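Local coordinates for protein endo-beta-1,4-glucanase (Cryptopygus antarcticus, PDB 5H4U) that hydrolyses internal beta-1,4-glucosidic linkages in carboxymethylcellulose, lichenan and barley beta-glucan, releasing mainly short cello-oligosaccharides from carboxymethylcellulose, at residues Y107-T112 / P200-T205; M121-T126 / N135-M140; D76-T81 / L183-N188; T114-Q119 / G192-A197. All coordinates share one frame; numbering follows the deposited sequence.

Interaction 1. Residues Y107-T112 / P200-T205; sequences YEMTFT and PSMKFT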
loop_
_atom_site.group_PDB
_atom_site.type_symbol
_atom_site.label_atom_id
_atom_site.label_comp_id
_atom_site.label_asym_id
_atom_site.label_seq_id
_atom_site.Cartn_x
_atom_site.Cartn_y
_atom_site.Cartn_z
ATOM N N TYR A 107 -1.506 -1.661 11.462
ATOM C CA TYR A 107 -2.762 -1.218 12.015
ATOM C C TYR A 107 -3.817 -2.197 11.532
ATOM O O TYR A 107 -3.759 -2.656 10.387
ATOM C CB TYR A 107 -3.043 0.237 11.590
ATOM C CG TYR A 107 -1.909 1.180 11.972
ATOM C CD1 TYR A 107 -0.752 1.245 11.218
ATOM C CD2 TYR A 107 -1.990 1.988 13.105
ATOM C CE1 TYR A 107 0.272 2.068 11.572
ATOM C CE2 TYR A 107 -0.964 2.824 13.462
ATOM C CZ TYR A 107 0.165 2.862 12.686
ATOM O OH TYR A 107 1.207 3.707 13.002
ATOM N N GLU A 108 -4.706 -2.603 12.433
ATOM C CA GLU A 108 -5.904 -3.323 12.033
ATOM C C GLU A 108 -7.099 -2.387 12.141
ATOM O O GLU A 108 -7.273 -1.690 13.149
ATOM C CB GLU A 108 -6.130 -4.597 12.834
ATOM C CG GLU A 108 -7.245 -4.502 13.806
ATOM C CD GLU A 108 -7.590 -5.830 14.441
ATOM O OE1 GLU A 108 -8.804 -6.003 14.677
ATOM O OE2 GLU A 108 -6.697 -6.699 14.654
ATOM N N MET A 109 -7.876 -2.322 11.073
ATOM C CA MET A 109 -8.974 -1.385 10.946
ATOM C C MET A 109 -10.271 -2.136 10.692
ATOM O O MET A 109 -10.292 -3.164 9.996
ATOM C CB MET A 109 -8.684 -0.331 9.825
ATOM C CG MET A 109 -8.094 -0.829 8.460
ATOM S SD MET A 109 -7.398 0.534 7.411
ATOM C CE MET A 109 -7.944 0.141 5.792
ATOM N N THR A 110 -11.338 -1.632 11.301
ATOM C CA THR A 110 -12.692 -2.072 11.028
ATOM C C THR A 110 -13.335 -1.009 10.154
ATOM O O THR A 110 -13.417 0.162 10.544
ATOM C CB THR A 110 -13.511 -2.263 12.302
ATOM O OG1 THR A 110 -12.830 -3.171 13.167
ATOM C CG2 THR A 110 -14.874 -2.859 11.954
ATOM N N PHE A 111 -13.745 -1.409 8.959
ATOM C CA PHE A 111 -14.403 -0.466 8.081
ATOM C C PHE A 111 -15.748 -0.069 8.653
ATOM O O PHE A 111 -16.463 -0.886 9.246
ATOM C CB PHE A 111 -14.515 -1.042 6.682
ATOM C CG PHE A 111 -13.189 -1.196 6.046
ATOM C CD1 PHE A 111 -12.474 -0.075 5.682
ATOM C CD2 PHE A 111 -12.627 -2.438 5.882
ATOM C CE1 PHE A 111 -11.254 -0.195 5.125
ATOM C CE2 PHE A 111 -11.414 -2.568 5.330
ATOM C CZ PHE A 111 -10.716 -1.444 4.939
ATOM N N THR A 112 -16.071 1.206 8.491
ATOM C CA THR A 112 -17.182 1.818 9.191
ATOM C C THR A 112 -18.345 2.241 8.290
ATOM O O THR A 112 -19.435 2.484 8.798
ATOM C CB THR A 112 -16.621 3.015 10.000
ATOM O OG1 THR A 112 -16.068 2.543 11.209
ATOM C CG2 THR A 112 -17.630 4.049 10.325
ATOM N N PRO A 200 -13.738 3.884 1.939
ATOM C CA PRO A 200 -14.423 3.466 3.164
ATOM C C PRO A 200 -13.727 4.120 4.329
ATOM O O PRO A 200 -12.507 4.228 4.373
ATOM C CB PRO A 200 -14.265 1.945 3.160
ATOM C CG PRO A 200 -13.036 1.704 2.361
ATOM C CD PRO A 200 -13.071 2.748 1.287
ATOM N N SER A 201 -14.534 4.636 5.252
ATOM C CA SER A 201 -14.051 5.111 6.531
ATOM C C SER A 201 -13.853 3.940 7.493
ATOM O O SER A 201 -14.398 2.847 7.295
ATOM C CB SER A 201 -15.047 6.102 7.099
ATOM O OG SER A 201 -15.195 7.155 6.182
ATOM N N MET A 202 -13.101 4.177 8.567
ATOM C CA MET A 202 -12.853 3.060 9.465
ATOM C C MET A 202 -12.501 3.598 10.844
ATOM O O MET A 202 -12.277 4.795 11.026
ATOM C CB MET A 202 -11.755 2.141 8.905
ATOM C CG MET A 202 -10.402 2.784 8.556
ATOM S SD MET A 202 -9.607 3.395 10.019
ATOM C CE MET A 202 -8.169 4.122 9.399
ATOM N N LYS A 203 -12.451 2.681 11.806
ATOM C CA LYS A 203 -11.734 2.862 13.054
ATOM C C LYS A 203 -10.555 1.893 13.047
ATOM O O LYS A 203 -10.620 0.844 12.415
ATOM C CB LYS A 203 -12.657 2.635 14.260
ATOM C CG LYS A 203 -13.484 1.378 14.149
ATOM C CD LYS A 203 -14.377 1.090 15.361
ATOM C CE LYS A 203 -15.434 0.004 15.019
ATOM N NZ LYS A 203 -15.206 -1.339 15.697
ATOM N N PHE A 204 -9.460 2.249 13.709
ATOM C CA PHE A 204 -8.235 1.473 13.609
ATOM C C PHE A 204 -7.526 1.423 14.946
ATOM O O PHE A 204 -7.625 2.337 15.760
ATOM C CB PHE A 204 -7.258 2.044 12.556
ATOM C CG PHE A 204 -6.626 3.367 12.927
ATOM C CD1 PHE A 204 -7.320 4.555 12.760
ATOM C CD2 PHE A 204 -5.320 3.426 13.397
ATOM C CE1 PHE A 204 -6.737 5.785 13.095
ATOM C CE2 PHE A 204 -4.716 4.658 13.721
ATOM C CZ PHE A 204 -5.427 5.830 13.567
ATOM N N THR A 205 -6.708 0.399 15.097
ATOM C CA THR A 205 -5.866 0.253 16.264
ATOM C C THR A 205 -4.535 -0.337 15.842
ATOM O O THR A 205 -4.477 -1.219 14.975
ATOM C CB THR A 205 -6.529 -0.642 17.305
ATOM O OG1 THR A 205 -7.876 -0.189 17.501
ATOM C CG2 THR A 205 -5.757 -0.614 18.646
#
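Tyr107 lays its ring alongside that of Phe204 where two strands of the family 45 double-psi beta barrel run antiparallel, 107-111 against 201-205. The two side chains point the same way, CD2 of Tyr107 reaching CD2 of Phe204 at 3.6 Å, with the ring planes an oblique 64° apart. Both rings also meet Phe137 of strand 135-140. Glu108 forms a hydrogen-bonded pair with Thr205: Glu108 N gives to Thr205 O at 2.9 Å, and Thr205 N returns a bond to Glu108 O. At Met109, a non-hydrogen-bonded pair with Phe204, the side chain turns to the Phe204 face of the sheet. Its CB packs on Phe204 CB, and it also crosses Met202, whose CG lies 3.8 Å from Met109 CB. The Met202 chain is bent at chi2 (65°), which brings SD to 3.8 Å from Met109 CB; the Met109 side chain also touches Leu139 and Thr24. Thr110 belongs to the other face, with Glu108, Lys203 and Thr205. Its N bonds to Lys203 O at 2.8 Å and its O takes the N of Lys203, while the lysine side chain runs beside the threonine with NZ 3.9 Å from Thr110 CB. Phe111 swings out next to Pro200, its CD1 against the proline CB at 3.7 Å, and touches the loop residues Ile116 and Trp193 as well. Just past the strand, Thr112 N gives a hydrogen bond to Ser201 O from a direction tilted 34° out of the carbonyl plane.

Interaction 2. Residues M121-T126 / N135-M140; sequences MIVQVT and NHFDLM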
loop_
_atom_site.group_PDB
_atom_site.type_symbol
_atom_site.label_atom_id
_atom_site.label_comp_id
_atom_site.label_asym_id
_atom_site.label_seq_id
_atom_site.Cartn_x
_atom_site.Cartn_y
_atom_site.Cartn_z
ATOM N N MET A 121 -9.489 -5.190 8.022
ATOM C CA MET A 121 -8.288 -5.293 7.214
ATOM C C MET A 121 -7.081 -4.891 8.044
ATOM O O MET A 121 -7.120 -3.904 8.786
ATOM C CB MET A 121 -8.366 -4.426 5.976
ATOM C CG MET A 121 -7.172 -4.598 5.083
ATOM S SD MET A 121 -7.184 -3.455 3.697
ATOM C CE MET A 121 -5.828 -4.132 2.722
ATOM N N ILE A 122 -5.992 -5.627 7.880
ATOM C CA ILE A 122 -4.757 -5.365 8.597
ATOM C C ILE A 122 -3.722 -4.953 7.564
ATOM O O ILE A 122 -3.480 -5.677 6.582
ATOM C CB ILE A 122 -4.309 -6.591 9.399
ATOM C CG1 ILE A 122 -5.459 -7.060 10.285
ATOM C CG2 ILE A 122 -3.119 -6.258 10.257
ATOM C CD1 ILE A 122 -5.155 -8.281 11.091
ATOM N N VAL A 123 -3.164 -3.759 7.743
ATOM C CA VAL A 123 -2.187 -3.230 6.800
ATOM C C VAL A 123 -0.884 -2.972 7.535
ATOM O O VAL A 123 -0.862 -2.668 8.736
ATOM C CB VAL A 123 -2.681 -1.951 6.074
ATOM C CG1 VAL A 123 -3.931 -2.257 5.285
ATOM C CG2 VAL A 123 -2.945 -0.839 7.055
ATOM N N GLN A 124 0.211 -3.117 6.801
ATOM C CA GLN A 124 1.493 -2.586 7.211
ATOM C C GLN A 124 1.772 -1.309 6.433
ATOM O O GLN A 124 1.612 -1.265 5.204
ATOM C CB GLN A 124 2.621 -3.583 6.995
ATOM C CG GLN A 124 3.927 -3.065 7.597
ATOM C CD GLN A 124 5.095 -3.970 7.348
ATOM O OE1 GLN A 124 5.082 -4.773 6.422
ATOM N NE2 GLN A 124 6.137 -3.825 8.158
ATOM N N VAL A 125 2.182 -0.274 7.159
ATOM C CA VAL A 125 2.462 1.019 6.565
ATOM C C VAL A 125 3.868 0.959 5.977
ATOM O O VAL A 125 4.833 0.614 6.673
ATOM C CB VAL A 125 2.329 2.129 7.614
ATOM C CG1 VAL A 125 2.811 3.471 7.065
ATOM C CG2 VAL A 125 0.905 2.196 8.140
ATOM N N THR A 126 3.981 1.236 4.675
ATOM C CA THR A 126 5.277 1.266 4.011
ATOM C C THR A 126 5.603 2.634 3.407
ATOM O O THR A 126 6.694 2.815 2.842
ATOM C CB THR A 126 5.349 0.177 2.933
ATOM O OG1 THR A 126 4.430 0.467 1.875
ATOM C CG2 THR A 126 4.961 -1.143 3.554
ATOM N N ASN A 135 -6.303 11.391 10.255
ATOM C CA ASN A 135 -5.788 10.044 9.995
ATOM C C ASN A 135 -6.213 9.542 8.622
ATOM O O ASN A 135 -7.399 9.301 8.374
ATOM C CB ASN A 135 -6.223 9.075 11.079
ATOM C CG ASN A 135 -5.815 9.529 12.431
ATOM O OD1 ASN A 135 -4.673 9.971 12.611
ATOM N ND2 ASN A 135 -6.705 9.380 13.416
ATOM N N HIS A 136 -5.231 9.334 7.755
ATOM C CA HIS A 136 -5.485 9.025 6.360
ATOM C C HIS A 136 -4.655 7.806 5.998
ATOM O O HIS A 136 -3.433 7.819 6.182
ATOM C CB HIS A 136 -5.074 10.216 5.490
ATOM C CG HIS A 136 -5.862 11.460 5.756
ATOM N ND1 HIS A 136 -6.740 12.008 4.845
ATOM C CD2 HIS A 136 -5.896 12.266 6.846
ATOM C CE1 HIS A 136 -7.274 13.103 5.360
ATOM N NE2 HIS A 136 -6.781 13.280 6.573
ATOM N N PHE A 137 -5.300 6.771 5.465
ATOM C CA PHE A 137 -4.610 5.562 5.018
ATOM C C PHE A 137 -4.908 5.389 3.538
ATOM O O PHE A 137 -6.074 5.313 3.143
ATOM C CB PHE A 137 -5.059 4.325 5.800
ATOM C CG PHE A 137 -4.365 4.142 7.120
ATOM C CD1 PHE A 137 -4.703 4.924 8.213
ATOM C CD2 PHE A 137 -3.419 3.140 7.290
ATOM C CE1 PHE A 137 -4.083 4.740 9.432
ATOM C CE2 PHE A 137 -2.788 2.956 8.506
ATOM C CZ PHE A 137 -3.109 3.751 9.576
ATOM N N ASP A 138 -3.862 5.312 2.728
ATOM C CA ASP A 138 -3.990 5.118 1.284
ATOM C C ASP A 138 -3.648 3.662 1.034
ATOM O O ASP A 138 -2.484 3.280 1.086
ATOM C CB ASP A 138 -3.083 6.061 0.493
ATOM C CG ASP A 138 -3.086 7.495 1.045
ATOM O OD1 ASP A 138 -4.177 8.010 1.406
ATOM O OD2 ASP A 138 -1.998 8.128 1.101
ATOM N N LEU A 139 -4.669 2.839 0.838
ATOM C CA LEU A 139 -4.449 1.414 0.625
ATOM C C LEU A 139 -3.785 1.168 -0.724
ATOM O O LEU A 139 -4.206 1.705 -1.749
ATOM C CB LEU A 139 -5.772 0.635 0.726
ATOM C CG LEU A 139 -6.518 0.507 2.067
ATOM C CD1 LEU A 139 -6.663 1.812 2.802
ATOM C CD2 LEU A 139 -7.887 -0.105 1.879
ATOM N N MET A 140 -2.790 0.299 -0.728
ATOM C CA MET A 140 -2.058 -0.002 -1.951
ATOM C C MET A 140 -2.812 -1.087 -2.719
ATOM O O MET A 140 -2.774 -2.265 -2.367
ATOM C CB MET A 140 -0.630 -0.408 -1.606
ATOM C CG MET A 140 0.268 0.794 -1.422
ATOM S SD MET A 140 1.933 0.482 -0.773
ATOM C CE MET A 140 2.795 0.120 -2.295
#
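Thr126 OG1 lies 3.6 Å from Met140 SD, and this is where a polar side-chain atom enters an otherwise apolar meeting of strands 121-126 and 135-140. The two side chains cross obliquely. These strands are not neighbours in the sheet. They face each other through the interior of the double-psi beta barrel, their axes 8.9 Å apart at closest and turned by 99°, so what joins them is side chain on side chain. Phe137 carries the largest share. The CD2-CE2 side of its ring meets Val123 CG2, with 4.0 Å from that methyl to Phe137 CD2, and Val125 CG2 comes to 3.8 Å from Phe137 CE2. Val125 stands at about a right angle to the phenylalanine, whereas Val123 crosses it at a slant. Nearer the start of strand 121-126, Met121, with CG anti to the backbone N (chi1 -176°) and its chain extended beyond, slides past Leu139 in the opposite direction, its SD 3.9 Å from Leu139 CD2. All seven touching residues are buried. Asp138, the probable proton donor, sits between Phe137 and Leu139 in sequence, and its side chain contacts Tyr27 and Ala91 instead of strand 121-126. Those two sequence neighbours pack into the barrel interior. In the barrel, strand 121-126 pairs with strands 106-111 and 85-94, while strand 135-140 lies between strands 19-27 and 85-94.

Interaction 3. Residues D76-T81 / L183-N188; sequences DQQPFT and LRAGCN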
loop_
_atom_site.group_PDB
_atom_site.type_symbol
_atom_site.label_atom_id
_atom_site.label_comp_id
_atom_site.label_asym_id
_atom_site.label_seq_id
_atom_site.Cartn_x
_atom_site.Cartn_y
_atom_site.Cartn_z
ATOM N N ASP A 76 4.836 -8.607 -4.409
ATOM C CA ASP A 76 4.589 -9.190 -3.110
ATOM C C ASP A 76 3.774 -8.286 -2.203
ATOM O O ASP A 76 3.184 -8.756 -1.220
ATOM C CB ASP A 76 5.972 -9.325 -2.472
ATOM C CG ASP A 76 6.173 -10.600 -1.793
ATOM O OD1 ASP A 76 5.174 -11.313 -1.667
ATOM O OD2 ASP A 76 7.326 -10.884 -1.391
ATOM N N GLN A 77 3.713 -7.000 -2.512
ATOM C CA GLN A 77 3.078 -6.049 -1.626
ATOM C C GLN A 77 1.679 -5.657 -2.080
ATOM O O GLN A 77 1.232 -4.535 -1.836
ATOM C CB GLN A 77 4.033 -4.870 -1.438
ATOM C CG GLN A 77 5.050 -5.241 -0.334
ATOM C CD GLN A 77 6.290 -4.372 -0.294
ATOM O OE1 GLN A 77 6.247 -3.184 -0.599
ATOM N NE2 GLN A 77 7.415 -4.972 0.091
ATOM N N GLN A 78 0.974 -6.574 -2.705
ATOM C CA GLN A 78 -0.418 -6.485 -3.098
ATOM C C GLN A 78 -1.338 -6.904 -1.958
ATOM O O GLN A 78 -0.949 -7.701 -1.099
ATOM C CB GLN A 78 -0.698 -7.386 -4.274
ATOM C CG GLN A 78 -0.242 -6.879 -5.573
ATOM C CD GLN A 78 -0.656 -7.841 -6.636
ATOM O OE1 GLN A 78 -0.131 -8.937 -6.740
ATOM N NE2 GLN A 78 -1.654 -7.463 -7.388
ATOM N N PRO A 79 -2.574 -6.410 -1.981
ATOM C CA PRO A 79 -3.537 -6.799 -0.954
ATOM C C PRO A 79 -4.000 -8.226 -1.164
ATOM O O PRO A 79 -4.059 -8.733 -2.289
ATOM C CB PRO A 79 -4.696 -5.814 -1.151
ATOM C CG PRO A 79 -4.607 -5.391 -2.578
ATOM C CD PRO A 79 -3.136 -5.436 -2.938
ATOM N N PHE A 80 -4.349 -8.868 -0.054
ATOM C CA PHE A 80 -4.793 -10.247 -0.086
ATOM C C PHE A 80 -5.710 -10.496 1.098
ATOM O O PHE A 80 -6.118 -9.570 1.802
ATOM C CB PHE A 80 -3.594 -11.193 -0.102
ATOM C CG PHE A 80 -2.690 -11.058 1.083
ATOM C CD1 PHE A 80 -1.705 -10.084 1.113
ATOM C CD2 PHE A 80 -2.763 -11.956 2.128
ATOM C CE1 PHE A 80 -0.846 -9.969 2.185
ATOM C CE2 PHE A 80 -1.899 -11.858 3.202
ATOM C CZ PHE A 80 -0.939 -10.863 3.228
ATOM N N THR A 81 -6.033 -11.763 1.302
ATOM C CA THR A 81 -6.879 -12.216 2.390
ATOM C C THR A 81 -6.252 -13.417 3.074
ATOM O O THR A 81 -5.560 -14.219 2.443
ATOM C CB THR A 81 -8.228 -12.677 1.892
ATOM O OG1 THR A 81 -8.006 -13.784 1.005
ATOM C CG2 THR A 81 -8.931 -11.575 1.155
ATOM N N LEU A 183 -0.034 -8.293 -11.209
ATOM C CA LEU A 183 -0.797 -7.467 -10.275
ATOM C C LEU A 183 -2.276 -7.810 -10.285
ATOM O O LEU A 183 -3.054 -7.226 -9.515
ATOM C CB LEU A 183 -0.611 -5.975 -10.577
ATOM C CG LEU A 183 0.820 -5.456 -10.515
ATOM C CD1 LEU A 183 0.826 -4.046 -11.001
ATOM C CD2 LEU A 183 1.398 -5.526 -9.102
ATOM N N ARG A 184 -2.678 -8.756 -11.127
ATOM C CA ARG A 184 -4.092 -8.971 -11.351
ATOM C C ARG A 184 -4.774 -9.524 -10.107
ATOM O O ARG A 184 -5.989 -9.350 -9.948
ATOM C CB ARG A 184 -4.277 -9.864 -12.566
ATOM C CG ARG A 184 -4.367 -9.050 -13.864
ATOM C CD ARG A 184 -4.050 -9.939 -15.038
ATOM N NE ARG A 184 -3.461 -9.231 -16.170
ATOM C CZ ARG A 184 -3.454 -9.714 -17.412
ATOM N NH1 ARG A 184 -4.004 -10.901 -17.670
ATOM N NH2 ARG A 184 -2.900 -9.022 -18.390
ATOM N N ALA A 185 -4.055 -10.276 -9.270
ATOM C CA ALA A 185 -4.657 -10.683 -8.008
ATOM C C ALA A 185 -5.108 -9.458 -7.225
ATOM O O ALA A 185 -6.289 -9.326 -6.877
ATOM C CB ALA A 185 -3.686 -11.537 -7.179
ATOM N N GLY A 186 -4.189 -8.521 -6.995
ATOM C CA GLY A 186 -4.521 -7.372 -6.169
ATOM C C GLY A 186 -5.661 -6.585 -6.761
ATOM O O GLY A 186 -6.647 -6.280 -6.082
ATOM N N CYS A 187 -5.568 -6.319 -8.062
ATOM C CA CYS A 187 -6.647 -5.672 -8.788
ATOM C C CYS A 187 -7.969 -6.342 -8.463
ATOM O O CYS A 187 -8.901 -5.692 -7.977
ATOM C CB CYS A 187 -6.347 -5.735 -10.284
ATOM S SG CYS A 187 -7.396 -4.768 -11.294
ATOM N N ASN A 188 -8.029 -7.669 -8.626
ATOM C CA ASN A 188 -9.291 -8.380 -8.429
ATOM C C ASN A 188 -9.776 -8.288 -6.989
ATOM O O ASN A 188 -10.986 -8.171 -6.737
ATOM C CB ASN A 188 -9.150 -9.828 -8.895
ATOM C CG ASN A 188 -9.321 -9.954 -10.410
ATOM O OD1 ASN A 188 -10.268 -9.406 -10.988
ATOM N ND2 ASN A 188 -8.360 -10.582 -11.066
#
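Gln78 pushes its amide end against the start of helix 184-191, where the nearest backbone atoms are Leu183 O and Gly186 N. Which way round the amide group sits is doubtful in this model, so the roles of its O and N there stay open. The side chain gets there by standing with CG anti to the carbonyl carbon and continuing extended (chi2 -177°). It crosses Leu183 at about a right angle, Gln78 CG lying 4.1 Å from Leu183 CD2. Beside it Pro79 rests on Gly186, with 4.0 Å between Pro79 CD and Gly186 CA; glycine offers no side chain where a CB would point at the loop. An alanine in place of Gln78 would probably open a gap beside the leucine methyl and leave the first turn of the helix without its polar neighbour. The next shell fixes the helix start itself. Cys187 N bonds to Leu183 O at 3.0 Å, closing the first turn, and the disulfide from Cys187 to Cys176 ties that turn to the preceding loop. Arg184 turns away and gives its NE to Leu179 O. Pro142, just past strand 135-140, also touches Gln78. Beyond the contact the chain enters strand 80-82, which pairs with strand 85-94; Phe80 packs on helix 211-217, while Pro79 and Thr81 reach Trp189, further along helix 184-191.

Interaction 4. Residues T114-Q119 / G192-A197; sequences TAISGQ and GWFKNA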
loop_
_atom_site.group_PDB
_atom_site.type_symbol
_atom_site.label_atom_id
_atom_site.label_comp_id
_atom_site.label_asym_id
_atom_site.label_seq_id
_atom_site.Cartn_x
_atom_site.Cartn_y
_atom_site.Cartn_z
ATOM N N THR A 114 -18.893 1.385 4.218
ATOM C CA THR A 114 -19.428 1.122 2.878
ATOM C C THR A 114 -20.119 -0.227 2.810
ATOM O O THR A 114 -20.642 -0.730 3.802
ATOM C CB THR A 114 -18.357 1.151 1.793
ATOM O OG1 THR A 114 -17.418 0.093 2.023
ATOM C CG2 THR A 114 -17.660 2.528 1.729
ATOM N N ALA A 115 -20.159 -0.807 1.625
ATOM C CA ALA A 115 -20.610 -2.182 1.542
ATOM C C ALA A 115 -19.682 -3.123 2.307
ATOM O O ALA A 115 -20.071 -4.262 2.574
ATOM C CB ALA A 115 -20.736 -2.604 0.081
ATOM N N ILE A 116 -18.460 -2.695 2.633
ATOM C CA ILE A 116 -17.529 -3.513 3.411
ATOM C C ILE A 116 -17.518 -3.103 4.889
ATOM O O ILE A 116 -16.580 -3.435 5.617
ATOM C CB ILE A 116 -16.111 -3.492 2.818
ATOM C CG1 ILE A 116 -15.484 -2.110 2.928
ATOM C CG2 ILE A 116 -16.157 -3.899 1.381
ATOM C CD1 ILE A 116 -14.070 -2.033 2.416
ATOM N N SER A 117 -18.533 -2.354 5.327
ATOM C CA SER A 117 -18.693 -1.986 6.734
ATOM C C SER A 117 -18.717 -3.219 7.626
ATOM O O SER A 117 -19.417 -4.191 7.335
ATOM C CB SER A 117 -19.978 -1.189 6.922
ATOM O OG SER A 117 -20.060 -0.664 8.232
ATOM N N GLY A 118 -17.934 -3.185 8.699
ATOM C CA GLY A 118 -17.809 -4.310 9.584
ATOM C C GLY A 118 -16.640 -5.215 9.280
ATOM O O GLY A 118 -16.225 -5.986 10.156
ATOM N N GLN A 119 -16.111 -5.152 8.059
ATOM C CA GLN A 119 -14.992 -5.986 7.668
ATOM C C GLN A 119 -13.687 -5.433 8.227
ATOM O O GLN A 119 -13.563 -4.253 8.567
ATOM C CB GLN A 119 -14.900 -6.115 6.138
ATOM C CG GLN A 119 -16.135 -6.692 5.468
ATOM C CD GLN A 119 -15.974 -6.853 3.954
ATOM O OE1 GLN A 119 -14.866 -7.050 3.453
ATOM N NE2 GLN A 119 -17.087 -6.776 3.220
ATOM N N GLY A 192 -13.617 -7.937 -5.249
ATOM C CA GLY A 192 -14.214 -9.080 -4.592
ATOM C C GLY A 192 -14.378 -8.874 -3.102
ATOM O O GLY A 192 -15.453 -8.477 -2.643
ATOM N N TRP A 193 -13.291 -9.033 -2.347
ATOM C CA TRP A 193 -13.368 -8.866 -0.901
ATOM C C TRP A 193 -13.618 -7.414 -0.532
ATOM O O TRP A 193 -14.370 -7.121 0.407
ATOM C CB TRP A 193 -12.067 -9.353 -0.270
ATOM C CG TRP A 193 -11.988 -9.313 1.244
ATOM C CD1 TRP A 193 -12.102 -10.379 2.089
ATOM C CD2 TRP A 193 -11.734 -8.172 2.084
ATOM N NE1 TRP A 193 -11.944 -9.981 3.389
ATOM C CE2 TRP A 193 -11.728 -8.631 3.420
ATOM C CE3 TRP A 193 -11.528 -6.811 1.839
ATOM C CZ2 TRP A 193 -11.526 -7.783 4.505
ATOM C CZ3 TRP A 193 -11.342 -5.970 2.910
ATOM C CH2 TRP A 193 -11.333 -6.461 4.233
ATOM N N PHE A 194 -12.989 -6.493 -1.268
ATOM C CA PHE A 194 -13.060 -5.061 -1.030
ATOM C C PHE A 194 -14.317 -4.433 -1.617
ATOM O O PHE A 194 -14.660 -3.313 -1.252
ATOM C CB PHE A 194 -11.801 -4.425 -1.622
ATOM C CG PHE A 194 -11.557 -2.999 -1.220
ATOM C CD1 PHE A 194 -10.984 -2.690 0.012
ATOM C CD2 PHE A 194 -11.869 -1.968 -2.084
ATOM C CE1 PHE A 194 -10.728 -1.381 0.368
ATOM C CE2 PHE A 194 -11.627 -0.659 -1.717
ATOM C CZ PHE A 194 -11.043 -0.369 -0.484
ATOM N N LYS A 195 -14.994 -5.127 -2.534
ATOM C CA LYS A 195 -16.318 -4.758 -3.052
ATOM C C LYS A 195 -16.322 -3.427 -3.774
ATOM O O LYS A 195 -17.366 -2.785 -3.869
ATOM C CB LYS A 195 -17.369 -4.740 -1.948
ATOM C CG LYS A 195 -17.858 -6.110 -1.604
ATOM C CD LYS A 195 -18.844 -6.106 -0.457
ATOM C CE LYS A 195 -18.929 -7.472 0.159
ATOM N NZ LYS A 195 -19.815 -7.459 1.314
ATOM N N ASN A 196 -15.172 -3.020 -4.307
ATOM C CA ASN A 196 -14.995 -1.715 -4.941
ATOM C C ASN A 196 -15.554 -0.577 -4.087
ATOM O O ASN A 196 -15.981 0.457 -4.602
ATOM C CB ASN A 196 -15.620 -1.737 -6.330
ATOM C CG ASN A 196 -15.207 -0.562 -7.177
ATOM O OD1 ASN A 196 -14.140 0.039 -6.967
ATOM N ND2 ASN A 196 -16.028 -0.249 -8.169
ATOM N N ALA A 197 -15.453 -0.728 -2.771
ATOM C CA ALA A 197 -15.819 0.323 -1.836
ATOM C C ALA A 197 -15.091 1.600 -2.189
ATOM O O ALA A 197 -13.919 1.574 -2.570
ATOM C CB ALA A 197 -15.462 -0.086 -0.411
#
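Trp193 offers one face of its indole to Gln119, whose amide end stands over the middle of the ring with its plane turned 89° from it. Gln119 ends the 114-119 segment, which lies in the connection of the beta-hairpin formed by strands 106-111 and 120-128 and is built from a type I turn (Thr114 to Ser117) running into a type II turn (Ile116 to Gln119). The amide is probably reversed in this model, so whether oxygen or nitrogen faces the ring is doubtful; the contact of Gln119 CB with Trp193 CH2, 4.1 Å, does not depend on this. The indole also meets Trp189 nearly in parallel, and its NE1 is bonded to Asn84 O. Phe194 presents a ring face as well, here to Ile116: CD1 sits 4.3 Å from the centroid, 27° off the normal, in a CH-pi contact. Ile116 points from the first turn into the 192-197 loop, CG1 between the backbone N and the carbonyl carbon (chi1 67°), with CD1 continuing from it to the phenylalanine ring and to Ala197 CB at 3.7 Å, while its CG2 meets Lys195 CB at 3.6 Å. The extended Lys195 side chain adds a weak hydrogen bond from NZ to Ala115 O, 3.4 Å. An alanine in place of Trp193 takes away the ring surface under the Gln119 amide, and would probably leave that amide less restrained and Asn84 O without its indole donor. At the head of the connection an ST turn holds Thr114 OG1, which accepts from Ile116 N at 3.0 Å in a nearly straight bond.

How the interactions relate
From the N terminus, 76-81 comes first and waits for its partner until 183-188. Next come 107-112, 114-119 and 121-126, the halves of interactions 1, 4 and 2. Interaction 2 closes first, at 135-140, and is the innermost loop. Interaction 3 closes at 183-188, then interaction 4 at 192-197, then interaction 1 at 200-205. Interaction 2 thus lies within all the others, and interaction 4 within interaction 1, while interaction 3 crosses both 1 and 4. Interactions 1 and 2 build the barrel wall and interior; interaction 4 joins a hairpin turn to the loop beyond helix 184-191, and interaction 3 ties that helix to the chain entering strand 80-82.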